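Local atomic coordinates of 3-hydroxy-3-methylglutaryl-CoA lyase (Acinetobacter baumannii, PDB entry 6NDS), a protein that belongs to the HMGL-like family of TIM-barrel lyases and binds a zinc ion and coenzyme A. Residues N147-T152 with N181-D186; T152-P157 with G189-V194. All blocks are in the same frame, centred on the assembly; numbering follows the deposited sequence.

Contact 1. Residues N147-T152 with N181-D186; sequences NGTVAT and NITLAD
T149 lies alongside T183, the two side chains pointing the same way, and its OG1 rests 3.4 Å from T183 CB. The hydroxyl of T183 accepts a hydrogen bond from the amide of N147, ND2 to OG1 2.9 Å, with OG1 slightly tilted from the amide plane. CG of N147 stands anti to its backbone N (chi1 -170°), and the amide beyond it meets T183 with the two side chains crossing at about a right angle. N108, on the neighbouring strand 106-112, links N147 and T149: its OD1 is hydrogen-bonded to both N147 ND2 and T149 OG1.

Between the two faces of the sheet runs a parallel ladder. G148 N binds N181 O at 2.8 Å, T183 N returns to G148 O, V150 N reaches T183 O, and A185 N meets V150 O at 3.0 Å. G148 O also receives a CA-H...O contact from I182 CA at 3.2 Å, and I182 CD1 approaches the same oxygen to 3.8 Å. On the sheet face of V150, I182 and L184, V150 CB packs 4.3 Å from L184 CD2, while V150 and I182 continue onto Y174 of helix 164-176. The face of T149 and T183 turns the other way, where T183 touches H215, a zinc ligand. Two parallel strands joined through a helix that covers their outer face form the beta-alpha-beta unit from which a TIM barrel is built.

Contact 2. Residues T152-P157 with G189-V194; sequences TTFGCP and GMANPV. With ACT (acetate ion), chain E.
The thioether of M190 sits over the flat face of the peptide group joining G155 to C156, with SD 3.4 Å from G155 C and nearly straight above the peptide plane. It joins two loops of a TIM barrel, one following strand 145-151 and the other leading from strand 182-186 into helix 193-203. A bend at chi3 (74°) swings CE of M190 back to 3.6 Å from C156 O. G155, at phi 136° and psi 160°, has a backbone that suits glycine, and the methyl CE of M190 occupies the side on which a CB would point.

G155 closes a type I beta turn that begins at T152 and sets F154 against A191. There A191 CB meets the ring obliquely, 3.6 Å from F154 CG, while T153 CG2 lies 3.5 Å above the centre of one ring face of F154. Beyond A191, the ring of F154 packs on V196 and I199 of helix 193-203. The other loop is held by D186, whose carboxylate accepts from M190 N and A191 N, and N306 of the second subunit donates to M190 O. N192 is the N-cap of helix 193-203, its OD1 accepting from Q195 N. On the same amide, ND2 of N192 makes a weak but nearly straight hydrogen bond, 3.5 Å long, to O of an acetate ion that is probably a crystallisation component.

Contact 1 and contact 2 illustrate how a barrel wall passes into the loops at its rim. Their centres are 12 Å apart, and T152 belongs to both. Their segments alternate along the chain: strand 145-151 runs into loop 152-157, and, after helix 164-176, strand 182-186 leads through 189-192 to helix 193-203. Contact 1 lies nearer the centre of the chain, within the parallel sheet, and contact 2 lies past the C-terminal ends of its strands. A probable hydrogen bond between A185 O and T153 N, 3.1 Å, carries the pairing of the strands into the loop, and D186 CB packs on the ring of F154, so that loop 152-157 is fastened to the end of strand 182-186.

Contact 1. Residues N147-T152 with N181-D186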
ATOM      1  N   ASN A 147     -16.351 -11.906  20.726  1.00 20.68           N
ATOM      2  CA  ASN A 147     -16.307 -11.187  19.462  1.00 19.68           C
ATOM      3  C   ASN A 147     -16.734 -12.161  18.374  1.00 23.78           C
ATOM      4  O   ASN A 147     -16.364 -13.335  18.423  1.00 25.16           O
ATOM      5  CB  ASN A 147     -14.895 -10.669  19.182  1.00 21.45           C
ATOM      6  CG  ASN A 147     -14.840  -9.716  17.995  1.00 23.58           C
ATOM      7  OD1 ASN A 147     -15.118  -8.524  18.142  1.00 22.77           O
ATOM      8  ND2 ASN A 147     -14.469 -10.237  16.817  1.00 22.91           N
ATOM      9  N   GLY A 148     -17.525 -11.689  17.411  1.00 22.93           N
ATOM     10  CA  GLY A 148     -17.916 -12.539  16.300  1.00 23.01           C
ATOM     11  C   GLY A 148     -17.284 -12.080  15.000  1.00 22.57           C
ATOM     12  O   GLY A 148     -17.525 -10.950  14.559  1.00 22.38           O
ATOM     13  N   THR A 149     -16.477 -12.933  14.376  1.00 19.94           N
ATOM     14  CA  THR A 149     -15.817 -12.603  13.117  1.00 20.60           C
ATOM     15  C   THR A 149     -16.536 -13.244  11.941  1.00 21.56           C
ATOM     16  O   THR A 149     -16.913 -14.420  11.988  1.00 20.33           O
ATOM     17  CB  THR A 149     -14.355 -13.060  13.121  1.00 20.28           C
ATOM     18  OG1 THR A 149     -13.616 -12.306  14.088  1.00 21.31           O
ATOM     19  CG2 THR A 149     -13.703 -12.861  11.746  1.00 18.14           C
ATOM     20  N   VAL A 150     -16.711 -12.467  10.881  1.00 21.54           N
ATOM     21  CA  VAL A 150     -17.150 -12.985   9.593  1.00 19.70           C
ATOM     22  C   VAL A 150     -15.961 -12.882   8.652  1.00 22.92           C
ATOM     23  O   VAL A 150     -15.597 -11.774   8.227  1.00 21.43           O
ATOM     24  CB  VAL A 150     -18.360 -12.218   9.044  1.00 20.85           C
ATOM     25  CG1 VAL A 150     -18.861 -12.891   7.768  1.00 24.38           C
ATOM     26  CG2 VAL A 150     -19.460 -12.127  10.092  1.00 24.81           C
ATOM     27  N   ALA A 151     -15.336 -14.026   8.352  1.00 20.56           N
ATOM     28  CA  ALA A 151     -14.255 -14.084   7.376  1.00 20.41           C
ATOM     29  C   ALA A 151     -14.818 -14.089   5.950  1.00 18.19           C
ATOM     30  O   ALA A 151     -16.019 -14.261   5.729  1.00 21.26           O
ATOM     31  CB  ALA A 151     -13.376 -15.314   7.615  1.00 22.71           C
ATOM     32  N   THR A 152     -13.925 -13.881   4.977  1.00 21.78           N
ATOM     33  CA  THR A 152     -14.256 -13.704   3.558  1.00 21.02           C
ATOM     34  C   THR A 152     -15.451 -12.772   3.357  1.00 22.44           C
ATOM     35  O   THR A 152     -16.291 -13.005   2.483  1.00 22.74           O
ATOM     36  CB  THR A 152     -14.484 -15.057   2.850  1.00 27.24           C
ATOM     37  OG1 THR A 152     -15.630 -15.736   3.385  1.00 28.37           O
ATOM     38  CG2 THR A 152     -13.261 -15.964   3.003  1.00 24.87           C
ATOM     39  N   ASN A 181     -20.090  -7.296  19.448  1.00 25.30           N
ATOM     40  CA  ASN A 181     -18.796  -6.941  18.879  1.00 24.07           C
ATOM     41  C   ASN A 181     -18.519  -7.850  17.690  1.00 23.79           C
ATOM     42  O   ASN A 181     -18.516  -9.082  17.826  1.00 23.66           O
ATOM     43  CB  ASN A 181     -17.684  -7.038  19.920  1.00 25.05           C
ATOM     44  CG  ASN A 181     -17.664  -5.841  20.851  1.00 30.83           C
ATOM     45  OD1 ASN A 181     -18.627  -5.082  20.920  1.00 40.33           O
ATOM     46  ND2 ASN A 181     -16.561  -5.657  21.560  1.00 32.51           N
ATOM     47  N   ILE A 182     -18.264  -7.236  16.534  1.00 21.07           N
ATOM     48  CA  ILE A 182     -18.209  -7.917  15.245  1.00 22.23           C
ATOM     49  C   ILE A 182     -16.926  -7.525  14.527  1.00 21.75           C
ATOM     50  O   ILE A 182     -16.565  -6.343  14.492  1.00 20.69           O
ATOM     51  CB  ILE A 182     -19.437  -7.547  14.371  1.00 19.59           C
ATOM     52  CG1 ILE A 182     -20.749  -7.926  15.066  1.00 26.05           C
ATOM     53  CG2 ILE A 182     -19.327  -8.172  12.989  1.00 24.38           C
ATOM     54  CD1 ILE A 182     -20.889  -9.403  15.347  1.00 29.49           C
ATOM     55  N   THR A 183     -16.247  -8.504  13.938  1.00 17.43           N
ATOM     56  CA  THR A 183     -15.142  -8.239  13.020  1.00 18.21           C
ATOM     57  C   THR A 183     -15.539  -8.646  11.611  1.00 20.42           C
ATOM     58  O   THR A 183     -16.008  -9.768  11.393  1.00 20.63           O
ATOM     59  CB  THR A 183     -13.882  -9.000  13.428  1.00 20.21           C
ATOM     60  OG1 THR A 183     -13.438  -8.535  14.713  1.00 19.14           O
ATOM     61  CG2 THR A 183     -12.741  -8.821  12.385  1.00 19.72           C
ATOM     62  N   LEU A 184     -15.333  -7.744  10.654  1.00 18.72           N
ATOM     63  CA  LEU A 184     -15.433  -8.085   9.239  1.00 18.34           C
ATOM     64  C   LEU A 184     -14.024  -8.246   8.698  1.00 17.86           C
ATOM     65  O   LEU A 184     -13.233  -7.292   8.728  1.00 19.17           O
ATOM     66  CB  LEU A 184     -16.185  -7.012   8.453  1.00 20.01           C
ATOM     67  CG  LEU A 184     -17.565  -6.686   8.991  1.00 19.22           C
ATOM     68  CD1 LEU A 184     -18.186  -5.562   8.150  1.00 24.66           C
ATOM     69  CD2 LEU A 184     -18.453  -7.934   8.989  1.00 20.03           C
ATOM     70  N   ALA A 185     -13.716  -9.431   8.182  1.00 18.04           N
ATOM     71  CA  ALA A 185     -12.356  -9.745   7.763  1.00 16.94           C
ATOM     72  C   ALA A 185     -12.275  -9.924   6.250  1.00 17.52           C
ATOM     73  O   ALA A 185     -13.072 -10.666   5.664  1.00 21.63           O
ATOM     74  CB  ALA A 185     -11.855 -11.002   8.483  1.00 19.44           C
ATOM     75  N   ASP A 186     -11.274  -9.272   5.640  1.00 17.03           N
ATOM     76  CA  ASP A 186     -10.915  -9.447   4.223  1.00 16.71           C
ATOM     77  C   ASP A 186      -9.750 -10.434   4.144  1.00 19.07           C
ATOM     78  O   ASP A 186      -8.579 -10.068   4.000  1.00 19.65           O
ATOM     79  CB  ASP A 186     -10.549  -8.102   3.609  1.00 18.11           C
ATOM     80  CG  ASP A 186     -10.252  -8.202   2.139  1.00 23.37           C
ATOM     81  OD1 ASP A 186     -10.617  -9.229   1.538  1.00 22.33           O
ATOM     82  OD2 ASP A 186      -9.651  -7.260   1.583  1.00 22.24           O
TER

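Contact 2. Residues T152-P157 with G189-V194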
ATOM      1  N   THR A 152     -13.925 -13.881   4.977  1.00 21.78           N
ATOM      2  CA  THR A 152     -14.256 -13.704   3.558  1.00 21.02           C
ATOM      3  C   THR A 152     -15.451 -12.772   3.357  1.00 22.44           C
ATOM      4  O   THR A 152     -16.291 -13.005   2.483  1.00 22.74           O
ATOM      5  CB  THR A 152     -14.484 -15.057   2.850  1.00 27.24           C
ATOM      6  OG1 THR A 152     -15.630 -15.736   3.385  1.00 28.37           O
ATOM      7  CG2 THR A 152     -13.261 -15.964   3.003  1.00 24.87           C
ATOM      8  N   THR A 153     -15.513 -11.688   4.141  1.00 20.55           N
ATOM      9  CA  THR A 153     -16.620 -10.739   4.024  1.00 23.07           C
ATOM     10  C   THR A 153     -16.647 -10.085   2.649  1.00 21.08           C
ATOM     11  O   THR A 153     -17.724  -9.813   2.098  1.00 23.65           O
ATOM     12  CB  THR A 153     -16.507  -9.671   5.123  1.00 22.40           C
ATOM     13  OG1 THR A 153     -16.951 -10.228   6.368  1.00 22.78           O
ATOM     14  CG2 THR A 153     -17.345  -8.426   4.800  1.00 20.71           C
ATOM     15  N   PHE A 154     -15.471  -9.837   2.073  1.00 20.76           N
ATOM     16  CA  PHE A 154     -15.346  -9.026   0.871  1.00 18.46           C
ATOM     17  C   PHE A 154     -15.038  -9.851  -0.378  1.00 25.04           C
ATOM     18  O   PHE A 154     -14.686  -9.280  -1.419  1.00 26.76           O
ATOM     19  CB  PHE A 154     -14.271  -7.958   1.092  1.00 19.61           C
ATOM     20  CG  PHE A 154     -14.514  -7.098   2.309  1.00 20.71           C
ATOM     21  CD1 PHE A 154     -15.283  -5.945   2.219  1.00 19.56           C
ATOM     22  CD2 PHE A 154     -13.982  -7.447   3.539  1.00 20.24           C
ATOM     23  CE1 PHE A 154     -15.518  -5.156   3.344  1.00 20.97           C
ATOM     24  CE2 PHE A 154     -14.207  -6.662   4.661  1.00 20.47           C
ATOM     25  CZ  PHE A 154     -14.976  -5.509   4.559  1.00 19.62           C
ATOM     26  N   GLY A 155     -15.177 -11.168  -0.308  1.00 21.86           N
ATOM     27  CA  GLY A 155     -14.851 -12.059  -1.405  1.00 21.70           C
ATOM     28  C   GLY A 155     -14.087 -13.257  -0.872  1.00 21.77           C
ATOM     29  O   GLY A 155     -13.519 -13.231   0.219  1.00 24.53           O
ATOM     30  N   CYS A 156     -14.083 -14.328  -1.663  1.00 22.68           N
ATOM     31  CA  CYS A 156     -13.519 -15.614  -1.293  1.00 23.26           C
ATOM     32  C   CYS A 156     -12.554 -16.096  -2.367  1.00 23.66           C
ATOM     33  O   CYS A 156     -12.851 -15.989  -3.564  1.00 25.43           O
ATOM     34  CB  CYS A 156     -14.644 -16.638  -1.107  1.00 23.54           C
ATOM     35  SG  CYS A 156     -14.086 -18.346  -0.907  1.00 27.57           S
ATOM     36  N   PRO A 157     -11.390 -16.629  -1.975  1.00 25.85           N
ATOM     37  CA  PRO A 157     -10.443 -17.140  -2.980  1.00 25.62           C
ATOM     38  C   PRO A 157     -10.953 -18.363  -3.733  1.00 25.19           C
ATOM     39  O   PRO A 157     -10.393 -18.701  -4.787  1.00 27.92           O
ATOM     40  CB  PRO A 157      -9.197 -17.483  -2.147  1.00 26.93           C
ATOM     41  CG  PRO A 157      -9.750 -17.785  -0.771  1.00 27.11           C
ATOM     42  CD  PRO A 157     -10.904 -16.821  -0.595  1.00 25.22           C
ATOM     43  N   GLY A 189      -7.539 -10.308   0.966  1.00 20.60           N
ATOM     44  CA  GLY A 189      -7.232  -9.008   0.398  1.00 19.94           C
ATOM     45  C   GLY A 189      -7.950  -8.738  -0.907  1.00 20.36           C
ATOM     46  O   GLY A 189      -7.339  -8.302  -1.889  1.00 22.24           O
ATOM     47  N   MET A 190      -9.254  -9.006  -0.928  1.00 18.32           N
ATOM     48  CA  MET A 190     -10.072  -8.802  -2.113  1.00 17.78           C
ATOM     49  C   MET A 190     -10.884  -7.510  -2.078  1.00 16.73           C
ATOM     50  O   MET A 190     -11.511  -7.169  -3.093  1.00 22.50           O
ATOM     51  CB  MET A 190     -11.001 -10.005  -2.304  1.00 22.42           C
ATOM     52  CG  MET A 190     -10.207 -11.299  -2.594  1.00 18.95           C
ATOM     53  SD  MET A 190     -11.241 -12.764  -2.684  1.00 25.37           S
ATOM     54  CE  MET A 190     -12.044 -12.552  -4.269  1.00 24.15           C
ATOM     55  N   ALA A 191     -10.878  -6.780  -0.962  1.00 18.32           N
ATOM     56  CA  ALA A 191     -11.742  -5.609  -0.811  1.00 18.43           C
ATOM     57  C   ALA A 191     -11.212  -4.390  -1.573  1.00 19.51           C
ATOM     58  O   ALA A 191     -10.009  -4.242  -1.802  1.00 18.38           O
ATOM     59  CB  ALA A 191     -11.894  -5.237   0.667  1.00 18.19           C
ATOM     60  N   ASN A 192     -12.130  -3.515  -1.974  1.00 19.54           N
ATOM     61  CA  ASN A 192     -11.790  -2.225  -2.559  1.00 18.22           C
ATOM     62  C   ASN A 192     -12.516  -1.128  -1.792  1.00 17.69           C
ATOM     63  O   ASN A 192     -13.508  -1.391  -1.108  1.00 18.20           O
ATOM     64  CB  ASN A 192     -12.141  -2.164  -4.056  1.00 20.50           C
ATOM     65  CG  ASN A 192     -13.634  -2.115  -4.313  1.00 20.52           C
ATOM     66  OD1 ASN A 192     -14.279  -1.071  -4.134  1.00 23.08           O
ATOM     67  ND2 ASN A 192     -14.190  -3.232  -4.767  1.00 23.28           N
ATOM     68  N   PRO A 193     -12.036   0.119  -1.882  1.00 17.58           N
ATOM     69  CA  PRO A 193     -12.582   1.176  -1.002  1.00 19.90           C
ATOM     70  C   PRO A 193     -14.063   1.475  -1.187  1.00 21.73           C
ATOM     71  O   PRO A 193     -14.737   1.786  -0.198  1.00 24.37           O
ATOM     72  CB  PRO A 193     -11.723   2.395  -1.358  1.00 23.46           C
ATOM     73  CG  PRO A 193     -10.446   1.821  -1.855  1.00 25.98           C
ATOM     74  CD  PRO A 193     -10.777   0.522  -2.534  1.00 19.46           C
ATOM     75  N   VAL A 194     -14.592   1.433  -2.415  1.00 19.32           N
ATOM     76  CA  VAL A 194     -16.013   1.720  -2.607  1.00 22.53           C
ATOM     77  C   VAL A 194     -16.856   0.637  -1.952  1.00 26.12           C
ATOM     78  O   VAL A 194     -17.834   0.921  -1.247  1.00 22.04           O
ATOM     79  CB  VAL A 194     -16.340   1.870  -4.100  1.00 26.07           C
ATOM     80  CG1 VAL A 194     -17.852   1.925  -4.303  1.00 26.27           C
ATOM     81  CG2 VAL A 194     -15.693   3.129  -4.632  1.00 27.57           C
TER
HETATM   82  C   ACT E 504     -17.953  -1.716  -6.000  1.00 57.15           C
HETATM   83  O   ACT E 504     -17.591  -2.804  -5.467  1.00 50.71           O
HETATM   84  OXT ACT E 504     -19.108  -1.204  -6.056  1.00 58.22           O
HETATM   85  CH3 ACT E 504     -16.835  -0.878  -6.688  1.00 47.53           C